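Local coordinates for threonine synthase (Brucella melitensis bv. 1, PDB 4F4F), which probably catalyses the pyridoxal-phosphate-dependent conversion of O-phospho-L-homoserine and water to L-threonine and phosphate, the last step of threonine biosynthesis, at residues Y56-T65 with F77-Y85; E137-T145 with D161-P170. All blocks are in the same frame, centred on the assembly; numbering follows the deposited sequence.

Contact 1 (Y56-T65 with F77-Y85)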
loop_
_atom_site.group_PDB
_atom_site.type_symbol
_atom_site.label_atom_id
_atom_site.label_comp_id
_atom_site.label_asym_id
_atom_site.label_seq_id
_atom_site.Cartn_x
_atom_site.Cartn_y
_atom_site.Cartn_z
ATOM N N TYR A 56 10.960 6.568 -15.064
ATOM C CA TYR A 56 10.378 6.277 -13.746
ATOM C C TYR A 56 11.479 5.992 -12.736
ATOM O O TYR A 56 11.459 6.523 -11.631
ATOM C CB TYR A 56 9.392 5.075 -13.792
ATOM C CG TYR A 56 8.657 4.875 -12.495
ATOM C CD1 TYR A 56 9.220 4.144 -11.461
ATOM C CD2 TYR A 56 7.424 5.465 -12.274
ATOM C CE1 TYR A 56 8.580 3.967 -10.254
ATOM C CE2 TYR A 56 6.753 5.286 -11.077
ATOM C CZ TYR A 56 7.325 4.554 -10.056
ATOM O OH TYR A 56 6.668 4.406 -8.852
ATOM N N VAL A 57 12.437 5.139 -13.120
ATOM C CA VAL A 57 13.541 4.799 -12.239
ATOM C C VAL A 57 14.350 6.039 -11.861
ATOM O O VAL A 57 14.669 6.222 -10.726
ATOM C CB VAL A 57 14.433 3.714 -12.878
ATOM C CG1 VAL A 57 15.769 3.558 -12.149
ATOM C CG2 VAL A 57 13.665 2.407 -12.921
ATOM N N GLU A 58 14.657 6.898 -12.811
ATOM C CA GLU A 58 15.423 8.098 -12.509
ATOM C C GLU A 58 14.685 9.053 -11.579
ATOM O O GLU A 58 15.291 9.668 -10.711
ATOM C CB GLU A 58 15.792 8.822 -13.796
ATOM C CG GLU A 58 16.839 8.102 -14.629
ATOM C CD GLU A 58 16.975 8.730 -16.008
ATOM O OE1 GLU A 58 15.964 9.142 -16.621
ATOM O OE2 GLU A 58 18.084 8.802 -16.505
ATOM N N VAL A 59 13.366 9.172 -11.741
ATOM C CA VAL A 59 12.592 10.018 -10.867
ATOM C C VAL A 59 12.566 9.415 -9.462
ATOM O O VAL A 59 12.694 10.123 -8.475
ATOM C CB VAL A 59 11.161 10.241 -11.396
ATOM C CG1 VAL A 59 10.285 10.968 -10.373
ATOM C CG2 VAL A 59 11.201 11.040 -12.707
ATOM N N ALA A 60 12.395 8.108 -9.405
ATOM C CA ALA A 60 12.416 7.361 -8.140
ATOM C C ALA A 60 13.737 7.591 -7.375
ATOM O O ALA A 60 13.740 7.848 -6.187
ATOM C CB ALA A 60 12.182 5.875 -8.410
ATOM N N LEU A 61 14.850 7.569 -8.068
ATOM C CA LEU A 61 16.138 7.781 -7.406
ATOM C C LEU A 61 16.225 9.205 -6.858
ATOM O O LEU A 61 16.657 9.411 -5.716
ATOM C CB LEU A 61 17.273 7.464 -8.356
ATOM C CG LEU A 61 17.477 5.987 -8.707
ATOM C CD1 LEU A 61 18.404 5.869 -9.892
ATOM C CD2 LEU A 61 17.992 5.211 -7.518
ATOM N N ALA A 62 15.776 10.184 -7.641
ATOM C CA ALA A 62 15.765 11.575 -7.205
ATOM C C ALA A 62 14.882 11.749 -5.974
ATOM O O ALA A 62 15.314 12.385 -4.991
ATOM C CB ALA A 62 15.328 12.521 -8.336
ATOM N N VAL A 63 13.684 11.175 -5.998
ATOM C CA VAL A 63 12.652 11.434 -4.971
ATOM C C VAL A 63 12.929 10.652 -3.675
ATOM O O VAL A 63 12.749 11.158 -2.554
ATOM C CB VAL A 63 11.246 11.179 -5.637
ATOM C CG1 VAL A 63 10.108 10.953 -4.672
ATOM C CG2 VAL A 63 10.964 12.349 -6.597
ATOM N N LEU A 64 13.399 9.421 -3.814
ATOM C CA LEU A 64 13.605 8.536 -2.685
ATOM C C LEU A 64 14.968 8.628 -1.981
ATOM O O LEU A 64 15.040 8.383 -0.764
ATOM C CB LEU A 64 13.341 7.069 -3.088
ATOM C CG LEU A 64 11.944 6.804 -3.636
ATOM C CD1 LEU A 64 11.764 5.340 -3.956
ATOM C CD2 LEU A 64 10.822 7.302 -2.704
ATOM N N THR A 65 16.041 8.940 -2.709
ATOM C CA THR A 65 17.372 8.910 -2.126
ATOM C C THR A 65 17.498 9.706 -0.806
ATOM O O THR A 65 18.094 9.211 0.150
ATOM C CB THR A 65 18.453 9.356 -3.157
ATOM O OG1 THR A 65 18.524 8.390 -4.186
ATOM C CG2 THR A 65 19.864 9.483 -2.568
ATOM N N PHE A 77 21.667 1.425 -4.514
ATOM C CA PHE A 77 20.285 1.924 -4.655
ATOM C C PHE A 77 19.792 1.934 -6.122
ATOM O O PHE A 77 18.686 1.462 -6.386
ATOM C CB PHE A 77 20.119 3.282 -3.959
ATOM C CG PHE A 77 18.684 3.639 -3.607
ATOM C CD1 PHE A 77 17.891 2.778 -2.853
ATOM C CD2 PHE A 77 18.171 4.850 -3.948
ATOM C CE1 PHE A 77 16.591 3.111 -2.533
ATOM C CE2 PHE A 77 16.881 5.199 -3.622
ATOM C CZ PHE A 77 16.085 4.343 -2.889
ATOM N N GLU A 78 20.622 2.416 -7.067
ATOM C CA GLU A 78 20.363 2.296 -8.536
ATOM C C GLU A 78 20.810 0.957 -9.162
ATOM O O GLU A 78 21.500 0.910 -10.296
ATOM C CB GLU A 78 21.166 3.307 -9.354
ATOM C CG GLU A 78 20.855 3.145 -10.834
ATOM C CD GLU A 78 21.669 4.013 -11.745
ATOM O OE1 GLU A 78 21.631 3.731 -12.962
ATOM O OE2 GLU A 78 22.341 4.952 -11.269
ATOM N N ARG A 79 20.658 -0.085 -8.409
ATOM C CA ARG A 79 20.527 -1.394 -8.968
ATOM C C ARG A 79 19.163 -1.847 -8.465
ATOM O O ARG A 79 18.379 -2.363 -9.199
ATOM C CB ARG A 79 21.640 -2.251 -8.412
ATOM C CG ARG A 79 21.663 -3.715 -8.775
ATOM C CD ARG A 79 22.779 -4.353 -7.941
ATOM N NE ARG A 79 22.286 -5.023 -6.728
ATOM C CZ ARG A 79 21.919 -4.470 -5.556
ATOM N NH1 ARG A 79 21.500 -5.271 -4.579
ATOM N NH2 ARG A 79 21.931 -3.165 -5.313
ATOM N N MET A 80 18.882 -1.619 -7.193
ATOM C CA MET A 80 17.703 -2.225 -6.598
ATOM C C MET A 80 16.407 -1.523 -7.089
ATOM O O MET A 80 15.408 -2.181 -7.331
ATOM C CB MET A 80 17.831 -2.284 -5.074
ATOM C CG MET A 80 17.735 -0.967 -4.331
ATOM S SD MET A 80 18.029 -1.219 -2.543
ATOM C CE MET A 80 19.730 -1.699 -2.391
ATOM N N VAL A 81 16.469 -0.211 -7.317
ATOM C CA VAL A 81 15.327 0.528 -7.899
ATOM C C VAL A 81 15.106 0.058 -9.344
ATOM O O VAL A 81 13.994 -0.263 -9.741
ATOM C CB VAL A 81 15.514 2.062 -7.788
ATOM C CG1 VAL A 81 14.405 2.786 -8.523
ATOM C CG2 VAL A 81 15.541 2.512 -6.338
ATOM N N ARG A 82 16.199 -0.091 -10.103
ATOM C CA ARG A 82 16.119 -0.580 -11.495
ATOM C C ARG A 82 15.515 -1.978 -11.522
ATOM O O ARG A 82 14.658 -2.260 -12.340
ATOM C CB ARG A 82 17.525 -0.597 -12.127
ATOM C CG ARG A 82 17.630 -0.792 -13.633
ATOM C CD ARG A 82 18.940 -0.194 -14.249
ATOM N NE ARG A 82 19.209 1.227 -13.859
ATOM C CZ ARG A 82 18.591 2.336 -14.345
ATOM N NH1 ARG A 82 18.915 3.547 -13.871
ATOM N NH2 ARG A 82 17.648 2.280 -15.293
ATOM N N GLU A 83 15.966 -2.849 -10.628
ATOM C CA GLU A 83 15.472 -4.240 -10.588
ATOM C C GLU A 83 14.003 -4.315 -10.126
ATOM O O GLU A 83 13.208 -5.039 -10.719
ATOM C CB GLU A 83 16.393 -5.124 -9.734
ATOM C CG GLU A 83 17.743 -5.296 -10.428
ATOM C CD GLU A 83 18.757 -6.139 -9.669
ATOM O OE1 GLU A 83 18.492 -6.478 -8.492
ATOM O OE2 GLU A 83 19.829 -6.423 -10.277
ATOM N N ALA A 84 13.655 -3.542 -9.104
ATOM C CA ALA A 84 12.294 -3.464 -8.635
ATOM C C ALA A 84 11.298 -3.135 -9.764
ATOM O O ALA A 84 10.274 -3.821 -9.946
ATOM C CB ALA A 84 12.165 -2.435 -7.493
ATOM N N TYR A 85 11.599 -2.101 -10.530
ATOM C CA TYR A 85 10.630 -1.631 -11.531
ATOM C C TYR A 85 10.782 -2.327 -12.888
ATOM O O TYR A 85 9.899 -2.257 -13.742
ATOM C CB TYR A 85 10.593 -0.082 -11.534
ATOM C CG TYR A 85 10.135 0.322 -10.148
ATOM C CD1 TYR A 85 8.867 -0.056 -9.678
ATOM C CD2 TYR A 85 10.985 0.986 -9.276
ATOM C CE1 TYR A 85 8.467 0.211 -8.399
ATOM C CE2 TYR A 85 10.579 1.277 -7.980
ATOM C CZ TYR A 85 9.326 0.906 -7.551
ATOM O OH TYR A 85 8.944 1.168 -6.256
HETATM O O HOH W 1 8.241 3.844 -6.687
#
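The CA of Val57 lies nearest that of Arg82, and the CA of Leu61 nearest that of Glu78, where two helical segments, 56-64 and 77-85, pack with axes 9.6 Å apart at closest and N-to-C directions 134° apart. No direct hydrogen bond crosses. At one end the edge of the Tyr56 ring meets the face of Tyr85 in an edge-to-face pair, with CE1 of Tyr56 over the ring centre and 4.0 Å from CD2 of Tyr85. CG of Tyr56 stands opposite its own backbone N (chi1 -173°), which carries the ring to this partner. A water bridges the two phenols, 2.7 Å from Tyr56 OH and 2.8 Å from Tyr85 OH, to which it donates; Tyr85 OH also bonds to Val119 O, tying the pair to helix 117-134. In the middle, Val81 CG1 sits 3.8 Å from Ala60 CB and also touches Val57 CG1. That same methyl of Val57 rests on one face of the Arg82 guanidinium, 3.6 Å from NH1. The arginine bends at chi3, and its NH1 bonds to Glu78 OE1 from above the carboxylate plane, forming a salt bridge one turn apart along the helix. Leu61 divides its two methyls: CD1 packs on the aliphatic part of Glu78, while CD2 reaches CD2 of Phe77 at 3.6 Å and also meets Val81 CG2. Leu64 CB and Thr65 OG1 approach the edge of the Phe77 ring; the hydroxyl is bonded to Leu61 O. Tyr56 and Leu64 also pack on Val237. This is an apolar helix-helix interface within the N-terminal region of threonine synthase, with a charged pair along its solvent-facing margin.

Contact 2 (E137-T145 with D161-P170)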
loop_
_atom_site.group_PDB
_atom_site.type_symbol
_atom_site.label_atom_id
_atom_site.label_comp_id
_atom_site.label_asym_id
_atom_site.label_seq_id
_atom_site.Cartn_x
_atom_site.Cartn_y
_atom_site.Cartn_z
ATOM N N GLU A 137 22.628 -10.320 8.860
ATOM C CA GLU A 137 21.401 -10.885 9.413
ATOM C C GLU A 137 20.552 -11.473 8.318
ATOM O O GLU A 137 20.778 -11.242 7.106
ATOM C CB GLU A 137 20.585 -9.808 10.133
ATOM C CG GLU A 137 21.138 -9.445 11.498
ATOM C CD GLU A 137 20.438 -8.250 12.090
ATOM O OE1 GLU A 137 19.324 -7.951 11.643
ATOM O OE2 GLU A 137 21.006 -7.602 12.988
ATOM N N ARG A 138 19.560 -12.230 8.764
ATOM C CA ARG A 138 18.542 -12.786 7.908
ATOM C C ARG A 138 17.219 -12.469 8.583
ATOM O O ARG A 138 17.198 -12.008 9.731
ATOM C CB ARG A 138 18.726 -14.303 7.765
ATOM C CG ARG A 138 20.131 -14.711 7.311
ATOM C CD ARG A 138 20.223 -16.179 6.933
ATOM N NE ARG A 138 19.146 -16.449 5.996
ATOM C CZ ARG A 138 19.231 -16.328 4.675
ATOM N NH1 ARG A 138 20.374 -15.987 4.087
ATOM N NH2 ARG A 138 18.153 -16.558 3.938
ATOM N N ALA A 139 16.128 -12.676 7.864
ATOM C CA ALA A 139 14.788 -12.499 8.456
ATOM C C ALA A 139 13.826 -13.577 7.972
ATOM O O ALA A 139 13.959 -14.084 6.861
ATOM C CB ALA A 139 14.225 -11.124 8.143
ATOM N N THR A 140 12.827 -13.873 8.804
ATOM C CA THR A 140 11.742 -14.773 8.467
ATOM C C THR A 140 10.499 -13.871 8.385
ATOM O O THR A 140 10.036 -13.350 9.396
ATOM C CB THR A 140 11.585 -15.866 9.547
ATOM O OG1 THR A 140 12.814 -16.606 9.673
ATOM C CG2 THR A 140 10.431 -16.812 9.201
ATOM N N ILE A 141 10.023 -13.633 7.168
ATOM C CA ILE A 141 8.826 -12.792 6.930
ATOM C C ILE A 141 7.593 -13.642 7.131
ATOM O O ILE A 141 7.482 -14.716 6.536
ATOM C CB ILE A 141 8.789 -12.212 5.499
ATOM C CG1 ILE A 141 10.144 -11.528 5.143
ATOM C CG2 ILE A 141 7.577 -11.270 5.338
ATOM C CD1 ILE A 141 10.421 -10.253 5.890
ATOM N N VAL A 142 6.671 -13.187 7.970
ATOM C CA VAL A 142 5.464 -13.976 8.237
ATOM C C VAL A 142 4.230 -13.078 8.116
ATOM O O VAL A 142 4.225 -11.982 8.638
ATOM C CB VAL A 142 5.535 -14.679 9.625
ATOM C CG1 VAL A 142 4.296 -15.536 9.826
ATOM C CG2 VAL A 142 6.775 -15.586 9.737
ATOM N N GLY A 143 3.226 -13.501 7.355
ATOM C CA GLY A 143 1.968 -12.779 7.288
ATOM C C GLY A 143 0.774 -13.645 6.971
ATOM O O GLY A 143 0.917 -14.815 6.600
ATOM N N ALA A 144 -0.413 -13.071 7.160
ATOM C CA ALA A 144 -1.675 -13.725 6.847
ATOM C C ALA A 144 -2.363 -12.906 5.771
ATOM O O ALA A 144 -2.203 -11.681 5.733
ATOM C CB ALA A 144 -2.552 -13.795 8.087
ATOM N N THR A 145 -3.087 -13.557 4.866
ATOM C CA THR A 145 -3.776 -12.835 3.787
ATOM C C THR A 145 -5.091 -13.526 3.473
ATOM O O THR A 145 -5.236 -14.734 3.705
ATOM C CB THR A 145 -2.928 -12.827 2.500
ATOM O OG1 THR A 145 -3.586 -12.037 1.490
ATOM C CG2 THR A 145 -2.726 -14.284 1.950
ATOM N N ASP A 161 17.840 -12.958 -1.163
ATOM C CA ASP A 161 18.903 -13.756 -0.590
ATOM C C ASP A 161 18.756 -13.960 0.934
ATOM O O ASP A 161 19.073 -15.030 1.438
ATOM C CB ASP A 161 20.271 -13.130 -0.909
ATOM C CG ASP A 161 20.523 -12.961 -2.431
ATOM O OD1 ASP A 161 19.992 -13.753 -3.252
ATOM O OD2 ASP A 161 21.283 -12.034 -2.803
ATOM N N ASN A 162 18.275 -12.949 1.650
ATOM C CA ASN A 162 18.388 -12.911 3.116
ATOM C C ASN A 162 17.070 -13.118 3.888
ATOM O O ASN A 162 17.045 -12.958 5.116
ATOM C CB ASN A 162 19.075 -11.611 3.543
ATOM C CG ASN A 162 20.472 -11.494 2.949
ATOM O OD1 ASN A 162 20.834 -10.502 2.310
ATOM N ND2 ASN A 162 21.231 -12.525 3.104
ATOM N N THR A 163 16.024 -13.507 3.156
ATOM C CA THR A 163 14.681 -13.701 3.716
ATOM C C THR A 163 14.068 -15.014 3.239
ATOM O O THR A 163 14.472 -15.564 2.201
ATOM C CB THR A 163 13.723 -12.542 3.366
ATOM O OG1 THR A 163 13.642 -12.391 1.941
ATOM C CG2 THR A 163 14.190 -11.246 4.017
ATOM N N ASP A 164 13.189 -15.556 4.088
ATOM C CA ASP A 164 12.279 -16.661 3.757
ATOM C C ASP A 164 10.903 -16.103 4.144
ATOM O O ASP A 164 10.756 -15.427 5.190
ATOM C CB ASP A 164 12.609 -17.923 4.559
ATOM C CG ASP A 164 13.995 -18.473 4.224
ATOM O OD1 ASP A 164 14.168 -18.992 3.116
ATOM O OD2 ASP A 164 14.931 -18.345 5.048
ATOM N N ILE A 165 9.920 -16.351 3.302
ATOM C CA ILE A 165 8.599 -15.815 3.517
ATOM C C ILE A 165 7.558 -16.917 3.665
ATOM O O ILE A 165 7.562 -17.908 2.909
ATOM C CB ILE A 165 8.237 -14.794 2.412
ATOM C CG1 ILE A 165 6.862 -14.147 2.688
ATOM C CG2 ILE A 165 8.296 -15.479 1.066
ATOM C CD1 ILE A 165 6.557 -12.821 2.010
ATOM N N PHE A 166 6.715 -16.757 4.686
ATOM C CA PHE A 166 5.643 -17.674 4.996
ATOM C C PHE A 166 4.341 -16.861 5.043
ATOM O O PHE A 166 4.208 -15.921 5.831
ATOM C CB PHE A 166 5.879 -18.364 6.364
ATOM C CG PHE A 166 7.201 -19.077 6.456
ATOM C CD1 PHE A 166 8.379 -18.354 6.562
ATOM C CD2 PHE A 166 7.274 -20.457 6.392
ATOM C CE1 PHE A 166 9.605 -19.016 6.609
ATOM C CE2 PHE A 166 8.483 -21.113 6.445
ATOM C CZ PHE A 166 9.656 -20.401 6.567
ATOM N N ILE A 167 3.410 -17.214 4.164
ATOM C CA ILE A 167 2.105 -16.580 4.117
ATOM C C ILE A 167 1.046 -17.630 4.413
ATOM O O ILE A 167 0.978 -18.697 3.743
ATOM C CB ILE A 167 1.839 -15.973 2.750
ATOM C CG1 ILE A 167 2.836 -14.830 2.432
ATOM C CG2 ILE A 167 0.368 -15.526 2.676
ATOM C CD1 ILE A 167 2.782 -13.611 3.350
ATOM N N LEU A 168 0.236 -17.329 5.417
ATOM C CA LEU A 168 -0.863 -18.162 5.802
ATOM C C LEU A 168 -2.146 -17.605 5.155
ATOM O O LEU A 168 -2.429 -16.390 5.242
ATOM C CB LEU A 168 -0.997 -18.145 7.338
ATOM C CG LEU A 168 0.079 -18.775 8.233
ATOM C CD1 LEU A 168 1.445 -18.117 8.107
ATOM C CD2 LEU A 168 -0.362 -18.787 9.678
ATOM N N PHE A 169 -2.910 -18.493 4.531
ATOM C CA PHE A 169 -4.192 -18.155 3.925
ATOM C C PHE A 169 -5.200 -19.271 4.166
ATOM O O PHE A 169 -4.807 -20.416 4.419
ATOM C CB PHE A 169 -4.019 -17.898 2.436
ATOM C CG PHE A 169 -3.544 -19.082 1.641
ATOM C CD1 PHE A 169 -4.455 -19.951 1.077
ATOM C CD2 PHE A 169 -2.193 -19.274 1.395
ATOM C CE1 PHE A 169 -4.033 -21.016 0.328
ATOM C CE2 PHE A 169 -1.761 -20.382 0.664
ATOM C CZ PHE A 169 -2.681 -21.238 0.131
ATOM N N PRO A 170 -6.494 -18.947 4.113
ATOM C CA PRO A 170 -7.484 -19.953 4.506
ATOM C C PRO A 170 -7.704 -20.986 3.416
ATOM O O PRO A 170 -7.987 -20.638 2.261
ATOM C CB PRO A 170 -8.741 -19.138 4.758
ATOM C CG PRO A 170 -8.550 -17.882 3.968
ATOM C CD PRO A 170 -7.083 -17.604 3.997
HETATM O O HOH W 2 16.049 -16.384 5.972
#
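Asp161 O is gripped end-on by both terminal nitrogens of Arg138, NH1 and NH2 each 3.1 Å away, reaching it from opposite faces of its carbonyl plane. Both bonds are well bent, with N-H...O angles of 136° and 137°. The bend at chi3 (51°) folds the guanidinium back over the start of the neighbouring strand, where one face covers the carbonyl carbon of Asn162. NH2 also forms a long salt bridge with Asp164 OD2 at 3.8 Å, and a water bridges Arg138 NH2 and Ala139 O. Asp164 has a second cationic partner in Arg467, whose NH2 comes close to that of Arg138; the carboxylate probably eases this meeting of like charges. From here strands 139-144 and 163-170 run parallel, stitched by a ladder that includes Ile141 N to Asp164 O at 2.8 Å and Leu168 N to Gly143 O at 2.9 Å. On one face, Ile141 CG2 meets Ile165 CD1 at 3.8 Å. Further along, Ile167 CD1 bends in over Gly143, which has no side chain there, and the CG2 methyls of Thr145 and Ile167 are pressed to 3.4 Å, tighter than usual. On the other face Thr140 CG2 touches Phe166 CE1 at 3.5 Å, while the Phe166 ring stacks with His191. Thr145 OG1 bonds to the backbone nitrogens of Gly147 and Gly150 at the start of helix 148-157. With that helix the strands complete a beta-alpha-beta unit in the five-stranded parallel sheet of the pyridoxal-phosphate-dependent enzyme fold, the Thr145 side chain about 10 Å from the bound pyridoxal phosphate.

Overall arrangement
Contact 1 closes before contact 2 opens along the chain, and their centres lie 25 Å apart without touching, the nearest atoms being about 7 Å from each other. Both are largely buried, yet they use different means. Contact 1 joins two helices of the N-terminal region through aliphatic and aromatic packing, with one water joining its two tyrosine hydroxyls; contact 2 joins neighbouring strands of the cofactor-binding region through a regular backbone ladder, with charged groups gathered where the strands begin, at Arg138 and Asp164. Helix 117-134, which starts at Lys117, the predicted cofactor lysine, links them: Tyr56 and Leu64 of contact 1 pack on it, as do Ala139, Ile141 and Thr163 of contact 2.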